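Local atomic coordinates of aldehyde dehydrogenase (Anabaena variabilis, PDB entry 4H7N), a protein that probably oxidises aldehydes to carboxylic acids with NAD+ as the electron acceptor. Residues V354-K359 with P371-P376; K327-H332 with T349-V354; I115-L120 with D468-D473. All blocks are in the same frame, centred on the assembly; numbering follows the deposited sequence.

Contact 1 of 3, residues V354-K359 with P371-P376; sequences VNHSMK and PVMPFP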
loop_
_atom_site.group_PDB
_atom_site.type_symbol
_atom_site.label_atom_id
_atom_site.label_comp_id
_atom_site.label_asym_id
_atom_site.label_seq_id
_atom_site.Cartn_x
_atom_site.Cartn_y
_atom_site.Cartn_z
ATOM N N VAL A 354 26.019 -0.189 -29.410
ATOM C CA VAL A 354 24.815 0.468 -28.848
ATOM C C VAL A 354 25.209 1.223 -27.591
ATOM O O VAL A 354 26.301 1.000 -27.034
ATOM C CB VAL A 354 23.696 -0.527 -28.528
ATOM C CG1 VAL A 354 23.179 -1.182 -29.794
ATOM C CG2 VAL A 354 24.171 -1.617 -27.560
ATOM N N ASN A 355 24.368 2.164 -27.197
ATOM C CA ASN A 355 24.634 2.957 -26.004
ATOM C C ASN A 355 23.355 3.606 -25.486
ATOM O O ASN A 355 22.277 3.470 -26.085
ATOM C CB ASN A 355 25.745 3.977 -26.246
ATOM C CG ASN A 355 25.363 5.030 -27.260
ATOM O OD1 ASN A 355 24.373 5.721 -27.121
ATOM N ND2 ASN A 355 26.158 5.150 -28.298
ATOM N N HIS A 356 23.471 4.289 -24.360
ATOM C CA HIS A 356 22.301 4.801 -23.683
ATOM C C HIS A 356 21.821 6.135 -24.291
ATOM O O HIS A 356 20.870 6.723 -23.771
ATOM C CB HIS A 356 22.583 4.920 -22.176
ATOM C CG HIS A 356 22.542 3.615 -21.437
ATOM N ND1 HIS A 356 22.212 3.534 -20.104
ATOM C CD2 HIS A 356 22.764 2.339 -21.841
ATOM C CE1 HIS A 356 22.237 2.268 -19.711
ATOM N NE2 HIS A 356 22.554 1.516 -20.749
ATOM N N SER A 357 22.402 6.593 -25.411
ATOM C CA SER A 357 21.753 7.695 -26.154
ATOM C C SER A 357 20.562 7.179 -26.974
ATOM O O SER A 357 19.765 7.965 -27.462
ATOM C CB SER A 357 22.723 8.402 -27.103
ATOM O OG SER A 357 23.005 7.587 -28.232
HETATM N N MSE A 358 20.430 5.861 -27.123
HETATM C CA MSE A 358 19.398 5.289 -27.999
HETATM C C MSE A 358 18.145 4.871 -27.233
HETATM O O MSE A 358 18.208 4.358 -26.087
HETATM C CB MSE A 358 19.956 4.037 -28.733
HETATM C CG MSE A 358 21.231 4.261 -29.496
HETATM SE SE MSE A 358 22.042 2.514 -29.968
HETATM C CE MSE A 358 23.469 3.289 -31.056
ATOM N N LYS A 359 16.988 5.011 -27.880
ATOM C CA LYS A 359 15.723 4.612 -27.286
ATOM C C LYS A 359 15.683 3.172 -26.905
ATOM O O LYS A 359 15.093 2.801 -25.889
ATOM C CB LYS A 359 14.599 4.816 -28.278
ATOM C CG LYS A 359 14.288 6.272 -28.562
ATOM C CD LYS A 359 13.276 6.301 -29.696
ATOM C CE LYS A 359 13.156 7.660 -30.339
ATOM N NZ LYS A 359 12.022 8.371 -29.712
ATOM N N PRO A 371 20.043 -5.652 -27.587
ATOM C CA PRO A 371 21.209 -4.770 -27.693
ATOM C C PRO A 371 22.272 -5.168 -26.680
ATOM O O PRO A 371 21.982 -5.244 -25.474
ATOM C CB PRO A 371 20.625 -3.377 -27.354
ATOM C CG PRO A 371 19.412 -3.649 -26.522
ATOM C CD PRO A 371 19.021 -5.098 -26.687
ATOM N N VAL A 372 23.493 -5.372 -27.142
ATOM C CA VAL A 372 24.572 -5.876 -26.310
ATOM C C VAL A 372 25.722 -4.894 -26.198
ATOM O O VAL A 372 26.283 -4.534 -27.187
ATOM C CB VAL A 372 25.107 -7.202 -26.896
ATOM C CG1 VAL A 372 26.092 -7.846 -25.940
ATOM C CG2 VAL A 372 23.934 -8.149 -27.117
HETATM N N MSE A 373 26.082 -4.502 -24.984
HETATM C CA MSE A 373 27.158 -3.527 -24.741
HETATM C C MSE A 373 28.267 -4.143 -23.923
HETATM O O MSE A 373 27.976 -4.792 -22.951
HETATM C CB MSE A 373 26.610 -2.425 -23.823
HETATM C CG MSE A 373 26.338 -1.148 -24.565
HETATM SE SE MSE A 373 25.823 0.269 -23.304
HETATM C CE MSE A 373 27.459 1.320 -23.110
ATOM N N PRO A 374 29.542 -3.908 -24.263
ATOM C CA PRO A 374 30.616 -4.352 -23.368
ATOM C C PRO A 374 30.762 -3.475 -22.109
ATOM O O PRO A 374 30.339 -2.340 -22.121
ATOM C CB PRO A 374 31.868 -4.218 -24.251
ATOM C CG PRO A 374 31.549 -3.136 -25.207
ATOM C CD PRO A 374 30.053 -3.090 -25.381
ATOM N N PHE A 375 31.319 -4.006 -21.024
ATOM C CA PHE A 375 31.819 -3.159 -19.915
ATOM C C PHE A 375 33.274 -3.454 -19.508
ATOM O O PHE A 375 33.716 -4.599 -19.519
ATOM C CB PHE A 375 30.897 -3.186 -18.680
ATOM C CG PHE A 375 30.688 -4.538 -18.110
ATOM C CD1 PHE A 375 31.576 -5.052 -17.185
ATOM C CD2 PHE A 375 29.594 -5.315 -18.488
ATOM C CE1 PHE A 375 31.381 -6.314 -16.632
ATOM C CE2 PHE A 375 29.405 -6.589 -17.945
ATOM C CZ PHE A 375 30.289 -7.089 -17.008
ATOM N N PRO A 376 34.035 -2.399 -19.152
ATOM C CA PRO A 376 35.397 -2.609 -18.686
ATOM C C PRO A 376 35.517 -3.107 -17.250
ATOM O O PRO A 376 36.536 -3.699 -16.912
ATOM C CB PRO A 376 36.022 -1.218 -18.810
ATOM C CG PRO A 376 34.876 -0.294 -18.597
ATOM C CD PRO A 376 33.698 -0.969 -19.239
HETATM O O HOH W 1 27.935 -2.682 -28.316
#
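V354 and H356 rest against M373 where an Asx-turn loop, following strand 349-352, returns beside strand 369-375. V354 points its isopropyl group at the strand. Its chi1 of -65° sets CG1 anti to the carbonyl carbon, which leaves CG2 in the crowded position between the backbone N and the carbonyl carbon, 3.7 Å from M373 CG and 4.0 Å from P371 CB. M373 is a selenomethionine. Its CG sits 3.3 Å from V354 O, while SE comes within 4.0 Å of H356 CD2, obliquely to the imidazole. That ring is fixed by bonds outside the contact, NE2 to the Y273 hydroxyl and ND1 to the D387 carboxylate. No direct hydrogen bond joins the segments; one water donates to V372 O (2.7 Å) and weakly accepts from V354 N. The loop holds its own shape: N355 OD1 is gripped by two donors in its carbonyl plane, S357 OG at 2.6 Å and S357 N at 2.8 Å, inside a type I turn from N355 to M358. An Asx turn superimposed on a type I turn, packed against a strand of the mixed sheet, fits a connecting loop of the aldehyde dehydrogenase catalytic domain.

Contact 2 of 3, residues K327-H332 with T349-V354; sequences KGAVIH and TVMTNV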
loop_
_atom_site.group_PDB
_atom_site.type_symbol
_atom_site.label_atom_id
_atom_site.label_comp_id
_atom_site.label_asym_id
_atom_site.label_seq_id
_atom_site.Cartn_x
_atom_site.Cartn_y
_atom_site.Cartn_z
ATOM N N LYS A 327 21.871 6.094 -34.943
ATOM C CA LYS A 327 22.875 6.484 -33.961
ATOM C C LYS A 327 24.100 5.573 -33.962
ATOM O O LYS A 327 24.949 5.677 -33.074
ATOM C CB LYS A 327 22.220 6.549 -32.573
ATOM C CG LYS A 327 21.332 7.773 -32.446
ATOM C CD LYS A 327 20.555 7.806 -31.153
ATOM C CE LYS A 327 19.817 9.143 -31.052
ATOM N NZ LYS A 327 18.769 8.981 -30.000
ATOM N N GLY A 328 24.175 4.663 -34.931
ATOM C CA GLY A 328 25.382 3.891 -35.159
ATOM C C GLY A 328 25.237 2.405 -34.907
ATOM O O GLY A 328 26.192 1.682 -35.111
ATOM N N ALA A 329 24.077 1.923 -34.462
ATOM C CA ALA A 329 23.969 0.488 -34.089
ATOM C C ALA A 329 24.265 -0.404 -35.304
ATOM O O ALA A 329 24.065 0.012 -36.438
ATOM C CB ALA A 329 22.601 0.176 -33.518
ATOM N N VAL A 330 24.800 -1.598 -35.039
ATOM C CA VAL A 330 25.063 -2.630 -36.042
ATOM C C VAL A 330 24.076 -3.767 -35.813
ATOM O O VAL A 330 24.014 -4.291 -34.722
ATOM C CB VAL A 330 26.500 -3.189 -35.877
ATOM C CG1 VAL A 330 26.745 -4.387 -36.790
ATOM C CG2 VAL A 330 27.537 -2.085 -36.163
ATOM N N ILE A 331 23.304 -4.133 -36.825
ATOM C CA ILE A 331 22.326 -5.206 -36.731
ATOM C C ILE A 331 22.992 -6.462 -37.238
ATOM O O ILE A 331 23.401 -6.499 -38.387
ATOM C CB ILE A 331 21.113 -4.961 -37.660
ATOM C CG1 ILE A 331 20.483 -3.572 -37.412
ATOM C CG2 ILE A 331 20.107 -6.106 -37.583
ATOM C CD1 ILE A 331 19.582 -3.461 -36.256
ATOM N N HIS A 332 23.082 -7.492 -36.407
ATOM C CA HIS A 332 23.679 -8.745 -36.846
ATOM C C HIS A 332 22.675 -9.740 -37.405
ATOM O O HIS A 332 23.040 -10.587 -38.202
ATOM C CB HIS A 332 24.462 -9.368 -35.712
ATOM C CG HIS A 332 25.563 -8.495 -35.219
ATOM N ND1 HIS A 332 26.849 -8.585 -35.697
ATOM C CD2 HIS A 332 25.566 -7.476 -34.335
ATOM C CE1 HIS A 332 27.610 -7.681 -35.108
ATOM N NE2 HIS A 332 26.851 -6.988 -34.284
ATOM N N THR A 349 16.501 -10.091 -32.793
ATOM C CA THR A 349 17.407 -9.105 -33.328
ATOM C C THR A 349 18.535 -8.865 -32.357
ATOM O O THR A 349 18.280 -8.447 -31.227
ATOM C CB THR A 349 16.638 -7.812 -33.561
ATOM O OG1 THR A 349 15.584 -8.059 -34.501
ATOM C CG2 THR A 349 17.505 -6.710 -34.061
ATOM N N VAL A 350 19.778 -9.162 -32.775
ATOM C CA VAL A 350 20.983 -8.839 -31.982
ATOM C C VAL A 350 21.643 -7.607 -32.587
ATOM O O VAL A 350 21.933 -7.595 -33.787
ATOM C CB VAL A 350 21.991 -9.999 -31.961
ATOM C CG1 VAL A 350 23.240 -9.638 -31.160
ATOM C CG2 VAL A 350 21.332 -11.251 -31.405
HETATM N N MSE A 351 21.907 -6.604 -31.750
HETATM C CA MSE A 351 22.602 -5.401 -32.168
HETATM C C MSE A 351 23.758 -5.086 -31.261
HETATM O O MSE A 351 23.696 -5.284 -30.045
HETATM C CB MSE A 351 21.722 -4.176 -32.073
HETATM C CG MSE A 351 20.267 -4.356 -32.402
HETATM SE SE MSE A 351 19.329 -2.582 -32.277
HETATM C CE MSE A 351 20.331 -1.703 -30.945
ATOM N N THR A 352 24.804 -4.521 -31.836
ATOM C CA THR A 352 25.979 -4.069 -31.074
ATOM C C THR A 352 26.310 -2.624 -31.513
ATOM O O THR A 352 25.591 -2.020 -32.328
ATOM C CB THR A 352 27.211 -5.010 -31.242
ATOM O OG1 THR A 352 27.676 -4.980 -32.591
ATOM C CG2 THR A 352 26.894 -6.493 -30.849
ATOM N N ASN A 353 27.402 -2.100 -30.977
ATOM C CA ASN A 353 27.723 -0.681 -31.069
ATOM C C ASN A 353 26.551 0.165 -30.579
ATOM O O ASN A 353 26.102 1.059 -31.262
ATOM C CB ASN A 353 28.056 -0.329 -32.497
ATOM C CG ASN A 353 29.006 0.845 -32.591
ATOM O OD1 ASN A 353 30.055 0.853 -31.953
ATOM N ND2 ASN A 353 28.645 1.846 -33.395
ATOM N N VAL A 354 26.019 -0.189 -29.410
ATOM C CA VAL A 354 24.815 0.468 -28.848
ATOM C C VAL A 354 25.209 1.223 -27.591
ATOM O O VAL A 354 26.301 1.000 -27.034
ATOM C CB VAL A 354 23.696 -0.527 -28.528
ATOM C CG1 VAL A 354 23.179 -1.182 -29.794
ATOM C CG2 VAL A 354 24.171 -1.617 -27.560
HETATM O O HOH W 2 27.128 3.849 -31.454
#
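V330 and T352 face each other as an antiparallel hydrogen-bonded pair, with V330 N to T352 O at 2.9 Å and T352 N to V330 O at 3.0 Å. A third backbone bond runs from H332 N to V350 O. I331 and M351 form the non-hydrogen-bonded pair between these bonds; beside it M351 CA approaches V330 O at 3.1 Å, a CA-H...O contact. Two side-chain bonds supplement this pairing, one diagonal across the strands and one beyond the V330-T352 pair. In the first, H332 NE2 and T352 OG1 are 2.8 Å apart in a nearly straight bond (175°); the two side chains cross at about a right angle, OG1 lies near the ring plane at its edge, and V330 CG1 lies 3.5 Å above one face of the H332 ring, offset toward the rim. In the second, N353 ND2 donates to G328 O (3.0 Å, 173°), straight at the hydrogen although the donor stands well above the carbonyl plane. G328 is the C-prime residue of the Schellman motif ending helix 311-326. Apolar contacts gather on the face of I331 and M351: I331 CD1 lies alongside M351 CG at 4.0 Å, M351 CE reaches A329 CB at 3.9 Å, and helix 311-326 packs against them. T352 instead meets Y283 of helix 279-292. Side-chain bonds thus reinforce the short strand pair, tying helix terminus and outermost strand to the sheet.

Contact 3 of 3, residues I115-L120 with D468-D473; sequences IPFIAL and DPWWFD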
loop_
_atom_site.group_PDB
_atom_site.type_symbol
_atom_site.label_atom_id
_atom_site.label_comp_id
_atom_site.label_asym_id
_atom_site.label_seq_id
_atom_site.Cartn_x
_atom_site.Cartn_y
_atom_site.Cartn_z
ATOM N N ILE A 115 -1.160 -6.558 28.558
ATOM C CA ILE A 115 -2.012 -6.257 29.700
ATOM C C ILE A 115 -2.843 -7.504 30.041
ATOM O O ILE A 115 -3.517 -8.055 29.168
ATOM C CB ILE A 115 -2.870 -5.012 29.396
ATOM C CG1 ILE A 115 -1.933 -3.844 29.086
ATOM C CG2 ILE A 115 -3.802 -4.689 30.553
ATOM C CD1 ILE A 115 -2.622 -2.520 29.016
ATOM N N PRO A 116 -2.784 -7.969 31.316
ATOM C CA PRO A 116 -3.364 -9.287 31.542
ATOM C C PRO A 116 -4.876 -9.335 31.413
ATOM O O PRO A 116 -5.390 -10.408 31.192
ATOM C CB PRO A 116 -2.914 -9.668 32.970
ATOM C CG PRO A 116 -2.366 -8.440 33.572
ATOM C CD PRO A 116 -2.113 -7.419 32.507
ATOM N N PHE A 117 -5.590 -8.211 31.554
ATOM C CA PHE A 117 -7.061 -8.215 31.423
ATOM C C PHE A 117 -7.560 -7.720 30.055
ATOM O O PHE A 117 -8.759 -7.470 29.891
ATOM C CB PHE A 117 -7.724 -7.401 32.520
ATOM C CG PHE A 117 -7.177 -6.012 32.677
ATOM C CD1 PHE A 117 -7.723 -4.950 31.972
ATOM C CD2 PHE A 117 -6.133 -5.751 33.560
ATOM C CE1 PHE A 117 -7.229 -3.661 32.132
ATOM C CE2 PHE A 117 -5.633 -4.471 33.724
ATOM C CZ PHE A 117 -6.182 -3.420 33.005
ATOM N N ILE A 118 -6.646 -7.571 29.101
ATOM C CA ILE A 118 -6.999 -7.263 27.743
ATOM C C ILE A 118 -6.515 -8.376 26.812
ATOM O O ILE A 118 -5.295 -8.653 26.706
ATOM C CB ILE A 118 -6.369 -5.936 27.216
ATOM C CG1 ILE A 118 -6.669 -4.716 28.104
ATOM C CG2 ILE A 118 -6.833 -5.650 25.794
ATOM C CD1 ILE A 118 -8.145 -4.367 28.259
ATOM N N ALA A 119 -7.471 -8.961 26.093
ATOM C CA ALA A 119 -7.217 -10.001 25.107
ATOM C C ALA A 119 -7.373 -9.415 23.685
ATOM O O ALA A 119 -8.098 -8.461 23.491
ATOM C CB ALA A 119 -8.207 -11.121 25.309
ATOM N N LEU A 120 -6.738 -10.035 22.703
ATOM C CA LEU A 120 -6.730 -9.552 21.339
ATOM C C LEU A 120 -7.236 -10.646 20.407
ATOM O O LEU A 120 -6.754 -11.793 20.462
ATOM C CB LEU A 120 -5.291 -9.158 20.963
ATOM C CG LEU A 120 -5.078 -8.827 19.476
ATOM C CD1 LEU A 120 -5.767 -7.525 19.073
ATOM C CD2 LEU A 120 -3.586 -8.753 19.159
ATOM N N ASP A 468 -10.371 0.227 34.519
ATOM C CA ASP A 468 -9.065 0.351 33.918
ATOM C C ASP A 468 -8.312 1.402 34.725
ATOM O O ASP A 468 -8.887 2.444 35.090
ATOM C CB ASP A 468 -9.166 0.804 32.457
ATOM C CG ASP A 468 -9.642 -0.292 31.504
ATOM O OD1 ASP A 468 -9.748 -1.459 31.907
ATOM O OD2 ASP A 468 -9.865 0.031 30.299
ATOM N N PRO A 469 -7.020 1.149 35.003
ATOM C CA PRO A 469 -6.299 2.101 35.858
ATOM C C PRO A 469 -6.159 3.500 35.279
ATOM O O PRO A 469 -5.967 4.435 36.029
ATOM C CB PRO A 469 -4.907 1.447 36.062
ATOM C CG PRO A 469 -4.818 0.313 35.094
ATOM C CD PRO A 469 -6.206 -0.011 34.598
ATOM N N TRP A 470 -6.252 3.641 33.956
ATOM C CA TRP A 470 -6.092 4.931 33.293
ATOM C C TRP A 470 -7.366 5.778 33.228
ATOM O O TRP A 470 -7.296 6.957 32.881
ATOM C CB TRP A 470 -5.526 4.745 31.885
ATOM C CG TRP A 470 -6.192 3.689 31.058
ATOM C CD1 TRP A 470 -7.265 3.849 30.246
ATOM C CD2 TRP A 470 -5.831 2.306 30.979
ATOM N NE1 TRP A 470 -7.605 2.655 29.661
ATOM C CE2 TRP A 470 -6.719 1.696 30.059
ATOM C CE3 TRP A 470 -4.830 1.527 31.579
ATOM C CZ2 TRP A 470 -6.653 0.330 29.729
ATOM C CZ3 TRP A 470 -4.765 0.169 31.267
ATOM C CH2 TRP A 470 -5.682 -0.420 30.347
ATOM N N TRP A 471 -8.513 5.204 33.557
ATOM C CA TRP A 471 -9.750 5.984 33.636
ATOM C C TRP A 471 -9.708 7.097 34.718
ATOM O O TRP A 471 -8.777 7.197 35.476
ATOM C CB TRP A 471 -10.953 5.070 33.901
ATOM C CG TRP A 471 -11.252 4.153 32.820
ATOM C CD1 TRP A 471 -10.743 4.181 31.560
ATOM C CD2 TRP A 471 -12.144 3.041 32.870
ATOM N NE1 TRP A 471 -11.249 3.150 30.833
ATOM C CE2 TRP A 471 -12.110 2.429 31.614
ATOM C CE3 TRP A 471 -12.963 2.499 33.860
ATOM C CZ2 TRP A 471 -12.858 1.287 31.307
ATOM C CZ3 TRP A 471 -13.728 1.353 33.545
ATOM C CH2 TRP A 471 -13.659 0.769 32.287
ATOM N N PHE A 472 -10.717 7.954 34.744
ATOM C CA PHE A 472 -10.772 9.031 35.708
ATOM C C PHE A 472 -11.397 8.563 37.034
ATOM O O PHE A 472 -11.522 9.356 37.940
ATOM C CB PHE A 472 -11.548 10.220 35.150
ATOM C CG PHE A 472 -10.922 10.852 33.920
ATOM C CD1 PHE A 472 -9.712 11.517 33.993
ATOM C CD2 PHE A 472 -11.563 10.810 32.700
ATOM C CE1 PHE A 472 -9.140 12.079 32.854
ATOM C CE2 PHE A 472 -11.022 11.416 31.572
ATOM C CZ PHE A 472 -9.802 12.041 31.654
ATOM N N ASP A 473 -11.820 7.303 37.121
ATOM C CA ASP A 473 -12.169 6.678 38.399
ATOM C C ASP A 473 -10.938 6.678 39.312
ATOM O O ASP A 473 -11.004 7.186 40.418
ATOM C CB ASP A 473 -12.607 5.219 38.227
ATOM C CG ASP A 473 -13.897 5.055 37.435
ATOM O OD1 ASP A 473 -14.566 6.058 37.056
ATOM O OD2 ASP A 473 -14.244 3.877 37.175
#
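F117 and W470 reach toward each other tip to tip, F117 CE1 standing 4.0 Å from W470 CH2, so the rings meet by their far ends rather than by stacking. The same indole corner receives I115, whose extended chain (chi2 -170°) brings CD1 tip to tip with CH2 at 3.9 Å. I115 also braces the phenyl from within its own type I turn, CG2 lying 3.6 Å above the plane of the F117 ring and over its centre. F117 CZ approaches P469 CD at 3.8 Å, again tip to tip, while CE1 comes within 3.4 Å of D468 OD1. The D468 carboxylate crosses the phenyl obliquely, the two planes 34° apart; its OD1 is bound in a salt bridge to K462. OD2 lies close to D420 OD2 of the second subunit, a closeness of like charges that could raise the proton affinity of one acid, though K462 would offset it. D468 CB in turn lies over one face of each neighbouring indole, W470 and W471, toward the rim, inside the type I turn from D468 to W471. W470, W471 and F472 all meet W256 of the second subunit. A C-terminal tail folded onto a projecting beta arm and facing a partner subunit fits the oligomerisation region of aldehyde dehydrogenases.

How the contacts relate
Contacts 1 and 2 are neighbours, their centres about 9 Å apart. They follow in series along the chain, share V354, and meet in the mixed seven-stranded sheet, where strand 349-352 lies between 330-333 and 369-375. The V372 N to M351 O pair and K327 NZ to S357 O link them further. Contact 3 closes a much longer loop, within which both others are nested, and joins the C-terminal tail to the start of strand 118-134. Its centre is about 65 Å from that of contact 1 and 72 Å from that of contact 2. The contacts thus mark two distant parts of the fold: the side of the sheet that ends in strand 330-333, and an arm reaching the second subunit.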